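Local coordinates for putative acyl-CoA thioester hydrolase YbhC (PDB 3GRH), which is a putative thioesterase of the outer membrane, a lipoprotein of the pectinesterase family that neither binds pectin nor shows pectinesterase activity, at residues D280-R285 / Y319-V324; Y307-A312 / S326-F331. One frame throughout, in Å; residues are numbered along the deposited sequence.

Contacts 1 and 2 fill successive parts of the interior of one parallel beta-helix, their centres about 9 Å apart. Their first segments, 280-285 and 307-312, run as neighbours in one face, where V282 O probably accepts a hydrogen bond from A310 N (2.8 Å); farther along, R285 NE donates to A312 O (2.8 Å). Their second segments, 319-324 and 326-331, follow each other along the chain. The predicted nucleophile D280 belongs to contact 1 and forms a salt bridge with R340, a substrate-binding residue by similarity. Contact 2 comes close behind this site: the F309 side chain lies about 8 Å from those of D280 and R340.

Contact 1 of 2, residues D280-R285 / Y319-V324; sequences DIVSGR and YGFLAV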
ATOM      1  N   ASP A 280      -9.000  -5.600  -3.505  1.00  9.05           N
ATOM      2  CA  ASP A 280      -7.681  -5.081  -3.844  1.00  9.89           C
ATOM      3  C   ASP A 280      -7.237  -4.053  -2.845  1.00  9.88           C
ATOM      4  O   ASP A 280      -6.917  -2.912  -3.227  1.00 11.19           O
ATOM      5  CB  ASP A 280      -7.703  -4.586  -5.293  1.00 12.49           C
ATOM      6  CG  ASP A 280      -8.083  -5.662  -6.304  1.00 12.91           C
ATOM      7  OD1 ASP A 280      -7.981  -6.873  -6.051  1.00 11.44           O
ATOM      8  OD2 ASP A 280      -8.481  -5.281  -7.473  1.00 16.12           O
ATOM      9  N   ILE A 281      -7.127  -4.473  -1.590  1.00  9.62           N
ATOM     10  CA  ILE A 281      -6.879  -3.579  -0.504  1.00  8.54           C
ATOM     11  C   ILE A 281      -5.512  -2.915  -0.675  1.00  9.33           C
ATOM     12  O   ILE A 281      -5.358  -1.758  -0.364  1.00  9.64           O
ATOM     13  CB  ILE A 281      -6.996  -4.318   0.794  1.00  9.13           C
ATOM     14  CG1 ILE A 281      -8.359  -5.022   0.940  1.00  8.33           C
ATOM     15  CG2 ILE A 281      -6.716  -3.389   1.973  1.00  9.87           C
ATOM     16  CD1 ILE A 281      -8.371  -5.874   2.182  1.00 11.70           C
ATOM     17  N   VAL A 282      -4.509  -3.670  -1.074  1.00  8.11           N
ATOM     18  CA  VAL A 282      -3.136  -3.143  -1.316  1.00  7.18           C
ATOM     19  C   VAL A 282      -2.808  -3.443  -2.782  1.00  8.03           C
ATOM     20  O   VAL A 282      -2.817  -4.564  -3.178  1.00  9.17           O
ATOM     21  CB  VAL A 282      -2.094  -3.824  -0.425  1.00  9.68           C
ATOM     22  CG1 VAL A 282      -0.723  -3.399  -0.892  1.00 10.83           C
ATOM     23  CG2 VAL A 282      -2.403  -3.478   1.046  1.00  9.75           C
ATOM     24  N   SER A 283      -2.679  -2.403  -3.585  1.00  7.78           N
ATOM     25  CA  SER A 283      -2.518  -2.517  -5.010  1.00  9.40           C
ATOM     26  C   SER A 283      -1.342  -1.746  -5.518  1.00  8.65           C
ATOM     27  O   SER A 283      -0.944  -0.741  -4.911  1.00  9.70           O
ATOM     28  CB  SER A 283      -3.772  -1.856  -5.657  1.00 12.16           C
ATOM     29  OG  SER A 283      -5.014  -2.490  -5.361  1.00 19.46           O
ATOM     30  N   GLY A 284      -0.777  -2.185  -6.630  1.00  8.59           N
ATOM     31  CA  GLY A 284       0.090  -1.356  -7.394  1.00  9.23           C
ATOM     32  C   GLY A 284       1.446  -1.835  -7.674  1.00  9.10           C
ATOM     33  O   GLY A 284       1.774  -3.038  -7.528  1.00  9.25           O
ATOM     34  N   ARG A 285       2.286  -0.882  -8.084  1.00 10.20           N
ATOM     35  CA  ARG A 285       3.636  -1.191  -8.596  1.00  9.54           C
ATOM     36  C   ARG A 285       4.658  -0.526  -7.698  1.00 11.61           C
ATOM     37  O   ARG A 285       4.649   0.663  -7.561  1.00 14.03           O
ATOM     38  CB  ARG A 285       3.773  -0.626 -10.002  1.00 10.63           C
ATOM     39  CG  ARG A 285       5.054  -1.014 -10.737  1.00 11.91           C
ATOM     40  CD  ARG A 285       4.966  -0.793 -12.215  1.00 12.15           C
ATOM     41  NE  ARG A 285       4.073  -1.702 -12.840  1.00 11.02           N
ATOM     42  CZ  ARG A 285       3.643  -1.547 -14.092  1.00 14.46           C
ATOM     43  NH1 ARG A 285       4.044  -0.526 -14.860  1.00 15.20           N
ATOM     44  NH2 ARG A 285       2.847  -2.442 -14.581  1.00 16.63           N
ATOM     45  N   TYR A 319      10.719  -8.092  -7.389  1.00 11.36           N
ATOM     46  CA  TYR A 319      10.220  -7.789  -6.050  1.00 11.97           C
ATOM     47  C   TYR A 319       9.082  -6.892  -6.129  1.00 10.81           C
ATOM     48  O   TYR A 319       9.193  -5.772  -6.670  1.00 13.00           O
ATOM     49  CB  TYR A 319      11.328  -7.201  -5.144  1.00 12.50           C
ATOM     50  CG  TYR A 319      12.430  -8.153  -4.960  1.00 11.72           C
ATOM     51  CD1 TYR A 319      12.228  -9.236  -4.181  1.00 17.92           C
ATOM     52  CD2 TYR A 319      13.610  -8.100  -5.663  1.00 15.85           C
ATOM     53  CE1 TYR A 319      13.151 -10.190  -4.034  1.00 17.15           C
ATOM     54  CE2 TYR A 319      14.560  -9.132  -5.530  1.00 14.31           C
ATOM     55  CZ  TYR A 319      14.297 -10.171  -4.701  1.00 16.90           C
ATOM     56  OH  TYR A 319      15.188 -11.208  -4.476  1.00 17.84           O
ATOM     57  N   GLY A 320       7.923  -7.405  -5.612  1.00 11.61           N
ATOM     58  CA  GLY A 320       6.719  -6.694  -5.420  1.00  8.40           C
ATOM     59  C   GLY A 320       6.402  -6.425  -3.961  1.00  8.31           C
ATOM     60  O   GLY A 320       7.070  -5.623  -3.365  1.00  7.10           O
ATOM     61  N   PHE A 321       5.507  -7.218  -3.413  1.00  7.01           N
ATOM     62  CA  PHE A 321       5.051  -7.063  -2.043  1.00  6.89           C
ATOM     63  C   PHE A 321       5.572  -8.102  -1.130  1.00  7.36           C
ATOM     64  O   PHE A 321       5.570  -9.279  -1.516  1.00  8.39           O
ATOM     65  CB  PHE A 321       3.533  -7.028  -1.949  1.00  8.94           C
ATOM     66  CG  PHE A 321       2.843  -5.940  -2.730  1.00  8.19           C
ATOM     67  CD1 PHE A 321       3.451  -4.800  -3.130  1.00 12.24           C
ATOM     68  CD2 PHE A 321       1.518  -6.049  -2.931  1.00 10.94           C
ATOM     69  CE1 PHE A 321       2.759  -3.794  -3.891  1.00 13.19           C
ATOM     70  CE2 PHE A 321       0.834  -5.091  -3.717  1.00 11.58           C
ATOM     71  CZ  PHE A 321       1.429  -3.978  -4.156  1.00  9.90           C
ATOM     72  N   LEU A 322       5.978  -7.752   0.107  1.00  6.83           N
ATOM     73  CA  LEU A 322       6.359  -8.772   1.081  1.00  6.09           C
ATOM     74  C   LEU A 322       5.573  -8.479   2.321  1.00  6.41           C
ATOM     75  O   LEU A 322       5.614  -7.341   2.760  1.00  7.70           O
ATOM     76  CB  LEU A 322       7.830  -8.656   1.475  1.00  6.92           C
ATOM     77  CG  LEU A 322       8.330  -9.549   2.553  1.00  6.21           C
ATOM     78  CD1 LEU A 322       8.157 -11.007   2.059  1.00  7.71           C
ATOM     79  CD2 LEU A 322       9.826  -9.205   2.830  1.00  7.08           C
ATOM     80  N   ALA A 323       4.809  -9.446   2.838  1.00  5.76           N
ATOM     81  CA  ALA A 323       4.141  -9.292   4.134  1.00  7.76           C
ATOM     82  C   ALA A 323       4.830 -10.276   5.051  1.00  7.22           C
ATOM     83  O   ALA A 323       4.877 -11.478   4.756  1.00  8.78           O
ATOM     84  CB  ALA A 323       2.688  -9.641   3.965  1.00  9.29           C
ATOM     85  N   VAL A 324       5.406  -9.764   6.125  1.00  8.27           N
ATOM     86  CA  VAL A 324       6.186 -10.556   7.115  1.00  8.65           C
ATOM     87  C   VAL A 324       5.675 -10.303   8.489  1.00  7.52           C
ATOM     88  O   VAL A 324       5.377  -9.177   8.855  1.00  8.41           O
ATOM     89  CB  VAL A 324       7.724 -10.295   6.908  1.00 10.28           C
ATOM     90  CG1 VAL A 324       8.044  -8.867   7.056  1.00 15.91           C
ATOM     91  CG2 VAL A 324       8.528 -11.132   7.852  1.00 11.93           C
TER
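The F321 ring meets residues 282-284 with its outer end. At its edge, close to the ring plane, lies the backbone carbon S283 C, 3.8 Å from F321 CZ. V282 CG1 and G284 O come in obliquely: the methyl is 3.6 Å from F321 CE2, while the carbonyl oxygen lies 3.5 Å from F321 CZ. The ring gets there because its CG stands opposite the carbonyl carbon of F321 and beside the backbone N (chi1 -59°), which carries CE2 and CZ across the interior to the other segment. V282 answers with CG1 set anti to its own backbone N (chi1 171°), and the two side chains run alongside in opposed directions. Much of the meeting surface on the 280-285 side is main chain, including G284, whose backbone angles would make any side chain collide with the carbonyl oxygen of S283 and so call for glycine. S283 itself turns its side chain away from F321. There OG donates to D280 O (2.9 Å), approaching from above the carbonyl plane, 41° out of it, and also pairs with N247 ND2, so two bonds grip this buried hydroxyl at the corner bearing the predicted nucleophile. Further round, F321 packs on F309, V288 and V352, with V282 on F290. An alanine at F321 is likely to open a gap beside V282 CG1 and the S283-G284 backbone, with F309, V288 and V352 losing the ring they pack on. The contact is thus van der Waals packing of a ring on a valine methyl and on main chain, without a polar bond between the segments: F321 lies inside the beta-helix against the wall that carries the D280 corner, while the two bonds of S283 OG probably help to hold the turn next to D280.

Contact 2 of 2, residues Y307-A312 / S326-F331; sequences YVFAPA and SRFNAF
F309 and F328 touch by their rims, with no face-to-face overlap. The F309 side chain runs roughly perpendicular to that of F328, and the ring planes stand 67° apart. The closest approach is between F309 CE2 and F328 CE1 (3.6 Å). V308 completes the cluster with a single methyl: its CG1 lies 3.8 Å above the plane of the F309 ring, over its centre, and also touches F328 CE1 at 4.1 Å, there near the plane at the edge of the second ring. Setting CG1 opposite the backbone N (chi1 -179°) is what lets one methyl serve both phenylalanines. F295 extends the group, stacking on F328 and meeting F309 edge-to-face, while I354 and A323 pack against both rings. All three touching residues are buried, and the cohesion is apolar throughout. Strand 327-330 and the stretch following the corner at V308 belong to different faces, and their aromatic side chains meet inside the coil, as in the packed interior of the right-handed parallel beta-helix that the pectinesterase family shares.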
ATOM      1  N   TYR A 307     -10.078  -9.381  -1.823  1.00  8.44           N
ATOM      2  CA  TYR A 307      -8.710  -9.718  -2.226  1.00  8.76           C
ATOM      3  C   TYR A 307      -7.750  -8.788  -1.532  1.00  9.10           C
ATOM      4  O   TYR A 307      -7.846  -7.607  -1.763  1.00  9.67           O
ATOM      5  CB  TYR A 307      -8.468  -9.577  -3.737  1.00  9.02           C
ATOM      6  CG  TYR A 307      -9.583 -10.085  -4.611  1.00  7.72           C
ATOM      7  CD1 TYR A 307      -9.707 -11.429  -4.941  1.00 10.41           C
ATOM      8  CD2 TYR A 307     -10.566  -9.203  -5.020  1.00 12.09           C
ATOM      9  CE1 TYR A 307     -10.795 -11.847  -5.720  1.00  9.93           C
ATOM     10  CE2 TYR A 307     -11.669  -9.654  -5.760  1.00 11.94           C
ATOM     11  CZ  TYR A 307     -11.742 -10.961  -6.099  1.00 11.24           C
ATOM     12  OH  TYR A 307     -12.819 -11.393  -6.904  1.00 14.22           O
ATOM     13  N   VAL A 308      -6.813  -9.289  -0.735  1.00  8.52           N
ATOM     14  CA  VAL A 308      -5.977  -8.426   0.006  1.00  7.86           C
ATOM     15  C   VAL A 308      -4.961  -7.725  -0.861  1.00  7.84           C
ATOM     16  O   VAL A 308      -4.838  -6.519  -0.865  1.00  9.45           O
ATOM     17  CB  VAL A 308      -5.285  -9.122   1.172  1.00  7.99           C
ATOM     18  CG1 VAL A 308      -4.407  -8.133   1.964  1.00  8.95           C
ATOM     19  CG2 VAL A 308      -6.386  -9.780   2.057  1.00  8.00           C
ATOM     20  N   PHE A 309      -4.187  -8.508  -1.633  1.00  8.22           N
ATOM     21  CA  PHE A 309      -3.091  -7.957  -2.418  1.00  8.23           C
ATOM     22  C   PHE A 309      -3.338  -8.018  -3.905  1.00 10.48           C
ATOM     23  O   PHE A 309      -3.743  -9.065  -4.439  1.00 12.06           O
ATOM     24  CB  PHE A 309      -1.803  -8.759  -2.127  1.00  7.38           C
ATOM     25  CG  PHE A 309      -1.303  -8.617  -0.759  1.00  8.41           C
ATOM     26  CD1 PHE A 309      -0.732  -7.434  -0.311  1.00  8.79           C
ATOM     27  CD2 PHE A 309      -1.380  -9.686   0.073  1.00  8.88           C
ATOM     28  CE1 PHE A 309      -0.353  -7.314   1.006  1.00 12.35           C
ATOM     29  CE2 PHE A 309      -0.918  -9.593   1.359  1.00  9.21           C
ATOM     30  CZ  PHE A 309      -0.425  -8.404   1.815  1.00  8.45           C
ATOM     31  N   ALA A 310      -3.091  -6.898  -4.606  1.00  8.50           N
ATOM     32  CA  ALA A 310      -3.205  -6.829  -6.069  1.00  8.50           C
ATOM     33  C   ALA A 310      -2.007  -6.139  -6.666  1.00  8.42           C
ATOM     34  O   ALA A 310      -2.064  -4.955  -7.071  1.00  8.52           O
ATOM     35  CB  ALA A 310      -4.478  -6.055  -6.426  1.00 10.99           C
ATOM     36  N   PRO A 311      -0.885  -6.825  -6.639  1.00  9.58           N
ATOM     37  CA  PRO A 311       0.336  -6.298  -7.175  1.00  8.93           C
ATOM     38  C   PRO A 311       0.291  -6.207  -8.732  1.00  7.87           C
ATOM     39  O   PRO A 311      -0.251  -7.116  -9.435  1.00 10.10           O
ATOM     40  CB  PRO A 311       1.369  -7.306  -6.704  1.00  8.88           C
ATOM     41  CG  PRO A 311       0.674  -8.499  -6.444  1.00 12.23           C
ATOM     42  CD  PRO A 311      -0.727  -8.185  -6.124  1.00 11.02           C
ATOM     43  N   ALA A 312       0.931  -5.163  -9.216  1.00  8.30           N
ATOM     44  CA  ALA A 312       1.076  -4.835 -10.616  1.00  7.81           C
ATOM     45  C   ALA A 312       2.559  -4.866 -11.042  1.00  8.31           C
ATOM     46  O   ALA A 312       3.007  -4.128 -11.934  1.00 10.84           O
ATOM     47  CB  ALA A 312       0.463  -3.462 -10.942  1.00  8.82           C
ATOM     48  N   SER A 326       2.888 -10.597   9.918  1.00  8.16           N
ATOM     49  CA  SER A 326       1.671  -9.809   9.800  1.00  9.02           C
ATOM     50  C   SER A 326       0.455 -10.740  10.143  1.00  8.94           C
ATOM     51  O   SER A 326       0.630 -11.884  10.517  1.00 10.72           O
ATOM     52  CB  SER A 326       1.643  -9.172   8.435  1.00 10.04           C
ATOM     53  OG  SER A 326       2.590  -8.078   8.400  1.00 10.06           O
ATOM     54  N   ARG A 327      -0.724 -10.124  10.227  1.00  9.28           N
ATOM     55  CA  ARG A 327      -1.966 -10.742  10.706  1.00 11.14           C
ATOM     56  C   ARG A 327      -3.025 -10.439   9.660  1.00 11.02           C
ATOM     57  O   ARG A 327      -3.140  -9.343   9.192  1.00 11.93           O
ATOM     58  CB  ARG A 327      -2.373 -10.224  12.082  1.00 13.69           C
ATOM     59  CG  ARG A 327      -1.438 -10.632  13.108  1.00 19.40           C
ATOM     60  CD  ARG A 327      -1.903 -10.067  14.451  1.00 21.57           C
ATOM     61  NE  ARG A 327      -1.649  -8.633  14.549  1.00 28.90           N
ATOM     62  CZ  ARG A 327      -2.420  -7.748  15.189  1.00 29.73           C
ATOM     63  NH1 ARG A 327      -3.534  -8.120  15.786  1.00 33.81           N
ATOM     64  NH2 ARG A 327      -2.049  -6.478  15.255  1.00 33.08           N
ATOM     65  N   PHE A 328      -3.760 -11.450   9.254  1.00  9.45           N
ATOM     66  CA  PHE A 328      -4.787 -11.327   8.242  1.00 10.36           C
ATOM     67  C   PHE A 328      -6.126 -11.847   8.794  1.00 10.50           C
ATOM     68  O   PHE A 328      -6.199 -12.947   9.287  1.00 11.71           O
ATOM     69  CB  PHE A 328      -4.431 -12.178   7.011  1.00 11.34           C
ATOM     70  CG  PHE A 328      -3.200 -11.715   6.295  1.00  9.52           C
ATOM     71  CD1 PHE A 328      -3.268 -10.843   5.259  1.00 13.15           C
ATOM     72  CD2 PHE A 328      -1.963 -12.069   6.729  1.00 10.06           C
ATOM     73  CE1 PHE A 328      -2.137 -10.342   4.623  1.00 12.33           C
ATOM     74  CE2 PHE A 328      -0.851 -11.571   6.070  1.00 10.22           C
ATOM     75  CZ  PHE A 328      -0.910 -10.749   5.040  1.00 10.83           C
ATOM     76  N   ASN A 329      -7.136 -11.014   8.798  1.00 10.44           N
ATOM     77  CA  ASN A 329      -8.452 -11.346   9.360  1.00 12.13           C
ATOM     78  C   ASN A 329      -9.556 -11.028   8.383  1.00 12.29           C
ATOM     79  O   ASN A 329      -9.586  -9.964   7.815  1.00 13.69           O
ATOM     80  CB  ASN A 329      -8.618 -10.559  10.642  1.00 11.79           C
ATOM     81  CG  ASN A 329      -7.669 -11.009  11.754  1.00 16.38           C
ATOM     82  OD1 ASN A 329      -7.631 -12.204  12.047  1.00 23.35           O
ATOM     83  ND2 ASN A 329      -6.928 -10.081  12.382  1.00 20.90           N
ATOM     84  N   ALA A 330     -10.490 -11.943   8.203  1.00 12.37           N
ATOM     85  CA  ALA A 330     -11.667 -11.672   7.329  1.00 14.97           C
ATOM     86  C   ALA A 330     -12.964 -12.125   7.976  1.00 19.25           C
ATOM     87  O   ALA A 330     -12.953 -13.109   8.661  1.00 18.40           O
ATOM     88  CB  ALA A 330     -11.496 -12.363   6.032  1.00 13.28           C
ATOM     89  N   PHE A 331     -14.036 -11.371   7.749  1.00 23.38           N
ATOM     90  CA  PHE A 331     -15.376 -11.685   8.344  1.00 25.32           C
ATOM     91  C   PHE A 331     -16.049 -12.958   7.783  1.00 27.46           C
ATOM     92  O   PHE A 331     -15.930 -14.019   8.383  1.00 30.30           O
ATOM     93  CB  PHE A 331     -16.333 -10.478   8.230  1.00 28.68           C
ATOM     94  CG  PHE A 331     -15.914  -9.305   9.061  1.00 30.70           C
ATOM     95  CD1 PHE A 331     -15.098  -8.340   8.527  1.00 36.15           C
ATOM     96  CD2 PHE A 331     -16.272  -9.208  10.399  1.00 33.86           C
ATOM     97  CE1 PHE A 331     -14.671  -7.260   9.287  1.00 34.74           C
ATOM     98  CE2 PHE A 331     -15.835  -8.130  11.173  1.00 34.51           C
ATOM     99  CZ  PHE A 331     -15.048  -7.158  10.614  1.00 32.84           C
TER